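Local coordinates for protein SusD homolog (Bacteroides thetaiotaomicron VPI-5482, PDB 3IHV) that probably binds glycans at the cell surface as an outer-membrane member of the SusD family, at residues 113-118 against 176-181. Residues are numbered along the deposited sequence; the frame is centred on the assembly and turned at random.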
ATOM      1  N   ALA A 113      15.082 -21.320 -12.007  1.00  4.20           N
ATOM      2  CA  ALA A 113      16.061 -20.408 -11.429  1.00  4.52           C
ATOM      3  C   ALA A 113      15.966 -19.018 -12.037  1.00  4.00           C
ATOM      4  O   ALA A 113      16.038 -18.051 -11.298  1.00  4.93           O
ATOM      5  CB  ALA A 113      17.487 -20.954 -11.536  1.00  3.70           C
ATOM      6  N   THR A 114      15.743 -18.905 -13.352  1.00  4.03           N
ATOM      7  CA  THR A 114      15.603 -17.579 -13.949  1.00  4.54           C
ATOM      8  C   THR A 114      14.341 -16.879 -13.431  1.00  4.95           C
ATOM      9  O   THR A 114      14.344 -15.679 -13.170  1.00  4.01           O
ATOM     10  CB  THR A 114      15.635 -17.589 -15.501  1.00  5.23           C
ATOM     11  OG1 THR A 114      14.502 -18.295 -16.040  1.00  7.07           O
ATOM     12  CG2 THR A 114      16.950 -18.208 -15.995  1.00  2.99           C
ATOM     13  N   LEU A 115      13.268 -17.637 -13.277  1.00  3.78           N
ATOM     14  CA  LEU A 115      12.052 -17.060 -12.702  1.00  5.16           C
ATOM     15  C   LEU A 115      12.325 -16.570 -11.276  1.00  4.45           C
ATOM     16  O   LEU A 115      11.925 -15.467 -10.901  1.00  5.00           O
ATOM     17  CB  LEU A 115      10.901 -18.070 -12.715  1.00  5.32           C
ATOM     18  CG  LEU A 115      10.467 -18.639 -14.053  1.00 10.26           C
ATOM     19  CD1 LEU A 115       9.095 -19.346 -13.907  1.00 10.41           C
ATOM     20  CD2 LEU A 115      10.417 -17.548 -15.127  1.00 12.43           C
ATOM     21  N   TYR A 116      13.023 -17.383 -10.491  1.00  4.72           N
ATOM     22  CA  TYR A 116      13.333 -17.019  -9.116  1.00  4.88           C
ATOM     23  C   TYR A 116      14.245 -15.806  -9.030  1.00  5.20           C
ATOM     24  O   TYR A 116      14.074 -14.988  -8.115  1.00  4.83           O
ATOM     25  CB  TYR A 116      13.921 -18.206  -8.313  1.00  4.57           C
ATOM     26  CG  TYR A 116      13.103 -19.470  -8.273  1.00  4.91           C
ATOM     27  CD1 TYR A 116      11.750 -19.486  -8.575  1.00  6.36           C
ATOM     28  CD2 TYR A 116      13.690 -20.656  -7.893  1.00  7.25           C
ATOM     29  CE1 TYR A 116      11.049 -20.673  -8.541  1.00  7.10           C
ATOM     30  CE2 TYR A 116      12.984 -21.810  -7.810  1.00  7.12           C
ATOM     31  CZ  TYR A 116      11.668 -21.815  -8.133  1.00  8.25           C
ATOM     32  OH  TYR A 116      10.999 -23.022  -8.074  1.00  8.28           O
ATOM     33  N   ILE A 117      15.190 -15.675  -9.981  1.00  5.30           N
ATOM     34  CA  ILE A 117      16.044 -14.507 -10.091  1.00  4.84           C
ATOM     35  C   ILE A 117      15.166 -13.302 -10.336  1.00  5.46           C
ATOM     36  O   ILE A 117      15.338 -12.255  -9.699  1.00  6.32           O
ATOM     37  CB  ILE A 117      17.116 -14.669 -11.216  1.00  4.65           C
ATOM     38  CG1 ILE A 117      18.190 -15.682 -10.769  1.00  3.91           C
ATOM     39  CG2 ILE A 117      17.755 -13.301 -11.583  1.00  4.31           C
ATOM     40  CD1 ILE A 117      19.064 -16.260 -11.923  1.00  5.83           C
ATOM     41  N   ALA A 118      14.202 -13.449 -11.247  1.00  5.30           N
ATOM     42  CA  ALA A 118      13.294 -12.364 -11.563  1.00  5.68           C
ATOM     43  C   ALA A 118      12.467 -11.941 -10.341  1.00  5.18           C
ATOM     44  O   ALA A 118      12.232 -10.746 -10.122  1.00  6.89           O
ATOM     45  CB  ALA A 118      12.355 -12.799 -12.748  1.00  5.21           C
ATOM     46  N   ILE A 176      11.526 -11.657 -17.920  1.00  7.13           N
ATOM     47  CA  ILE A 176      11.639 -13.086 -17.601  1.00  7.05           C
ATOM     48  C   ILE A 176      10.363 -13.782 -17.087  1.00  6.51           C
ATOM     49  O   ILE A 176      10.093 -14.896 -17.484  1.00  6.79           O
ATOM     50  CB  ILE A 176      12.833 -13.319 -16.633  1.00  5.81           C
ATOM     51  CG1 ILE A 176      14.144 -13.408 -17.424  1.00  8.99           C
ATOM     52  CG2 ILE A 176      12.710 -14.655 -15.852  1.00  5.91           C
ATOM     53  CD1 ILE A 176      14.539 -12.244 -18.258  1.00  6.97           C
ATOM     54  N   LEU A 177       9.574 -13.089 -16.273  1.00  6.11           N
ATOM     55  CA  LEU A 177       8.416 -13.723 -15.632  1.00  6.50           C
ATOM     56  C   LEU A 177       7.277 -13.998 -16.598  1.00  6.16           C
ATOM     57  O   LEU A 177       7.017 -13.209 -17.468  1.00  6.48           O
ATOM     58  CB  LEU A 177       7.910 -12.867 -14.466  1.00  6.47           C
ATOM     59  CG  LEU A 177       8.869 -12.760 -13.274  1.00  5.37           C
ATOM     60  CD1 LEU A 177       8.386 -11.655 -12.358  1.00  7.55           C
ATOM     61  CD2 LEU A 177       8.997 -14.095 -12.495  1.00  7.72           C
ATOM     62  N   PRO A 178       6.608 -15.141 -16.447  1.00  6.70           N
ATOM     63  CA  PRO A 178       5.400 -15.329 -17.248  1.00  6.66           C
ATOM     64  C   PRO A 178       4.273 -14.544 -16.579  1.00  6.02           C
ATOM     65  O   PRO A 178       4.391 -14.160 -15.426  1.00  5.79           O
ATOM     66  CB  PRO A 178       5.098 -16.816 -17.060  1.00  6.67           C
ATOM     67  CG  PRO A 178       5.613 -17.110 -15.669  1.00  7.51           C
ATOM     68  CD  PRO A 178       6.880 -16.285 -15.571  1.00  7.70           C
ATOM     69  N   TYR A 179       3.192 -14.304 -17.302  1.00  6.25           N
ATOM     70  CA  TYR A 179       1.981 -13.792 -16.673  1.00  5.62           C
ATOM     71  C   TYR A 179       1.476 -14.909 -15.765  1.00  5.81           C
ATOM     72  O   TYR A 179       1.680 -16.119 -16.047  1.00  5.43           O
ATOM     73  CB  TYR A 179       0.901 -13.430 -17.695  1.00  5.51           C
ATOM     74  CG  TYR A 179       1.174 -12.151 -18.416  1.00  3.69           C
ATOM     75  CD1 TYR A 179       0.874 -10.935 -17.826  1.00  6.51           C
ATOM     76  CD2 TYR A 179       1.713 -12.140 -19.695  1.00  7.13           C
ATOM     77  CE1 TYR A 179       1.126  -9.746 -18.480  1.00  6.90           C
ATOM     78  CE2 TYR A 179       1.960 -10.933 -20.357  1.00  4.97           C
ATOM     79  CZ  TYR A 179       1.662  -9.747 -19.728  1.00  7.57           C
ATOM     80  OH  TYR A 179       1.892  -8.537 -20.363  1.00  9.49           O
ATOM     81  N   ALA A 180       0.849 -14.506 -14.661  1.00  5.61           N
ATOM     82  CA  ALA A 180       0.354 -15.453 -13.655  1.00  5.75           C
ATOM     83  C   ALA A 180      -0.483 -16.595 -14.240  1.00  7.80           C
ATOM     84  O   ALA A 180      -0.288 -17.737 -13.852  1.00  8.33           O
ATOM     85  CB  ALA A 180      -0.440 -14.721 -12.549  1.00  5.42           C
ATOM     86  N   THR A 181      -1.384 -16.295 -15.162  1.00  7.76           N
ATOM     87  CA  THR A 181      -2.268 -17.313 -15.744  1.00  9.88           C
ATOM     88  C   THR A 181      -1.648 -18.112 -16.908  1.00 10.55           C
ATOM     89  O   THR A 181      -2.244 -19.073 -17.391  1.00 10.88           O
ATOM     90  CB  THR A 181      -3.571 -16.624 -16.215  1.00 10.50           C
ATOM     91  OG1 THR A 181      -3.240 -15.576 -17.138  1.00  9.10           O
ATOM     92  CG2 THR A 181      -4.296 -15.995 -14.986  1.00 10.15           C
TER
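Where helix 159-176 ends, in the helical part of this SusD-family protein that is related by family to TPR proteins, Ile176, Leu177 and Pro178 pack on one face of helix 107-135, against Thr114, Leu115 and Ala118. Methyl groups make much of the contact, against one another and against backbone carbonyls. Ile176 sends CG2, anti to its backbone N, onto the helix. Ile176 CG2 lies 3.3 Å from Thr114 O and 3.6 Å from Ala118 CB. Thr114 O also accepts the helical bond from Ala118 N. Leu177 is the first residue to leave the helical conformation. Leu177 CG, beside the backbone N (chi1 -67°), lies 3.5 Å from Ala118 CB. Leu177 CD2 lies 3.6 Å from Leu115 O. An alanine here would probably open a gap between the loop and the helix, beside Ala118 CB and Leu115 O. Leu115 CD2 lies 3.6 Å from Ile176 O and 3.8 Å from Pro178 CD, so one methyl touches both residues that flank Leu177. Thr114 OG1 hydrogen-bonds to Lys111 O of its own helix. Tyr172 of helix 159-176 also touches Ala118. Lys195 NZ, at the start of helix 195-210, donates a hydrogen bond to Leu177 O, while helix 75-101 packs against Ala113, Tyr116 and Ile117.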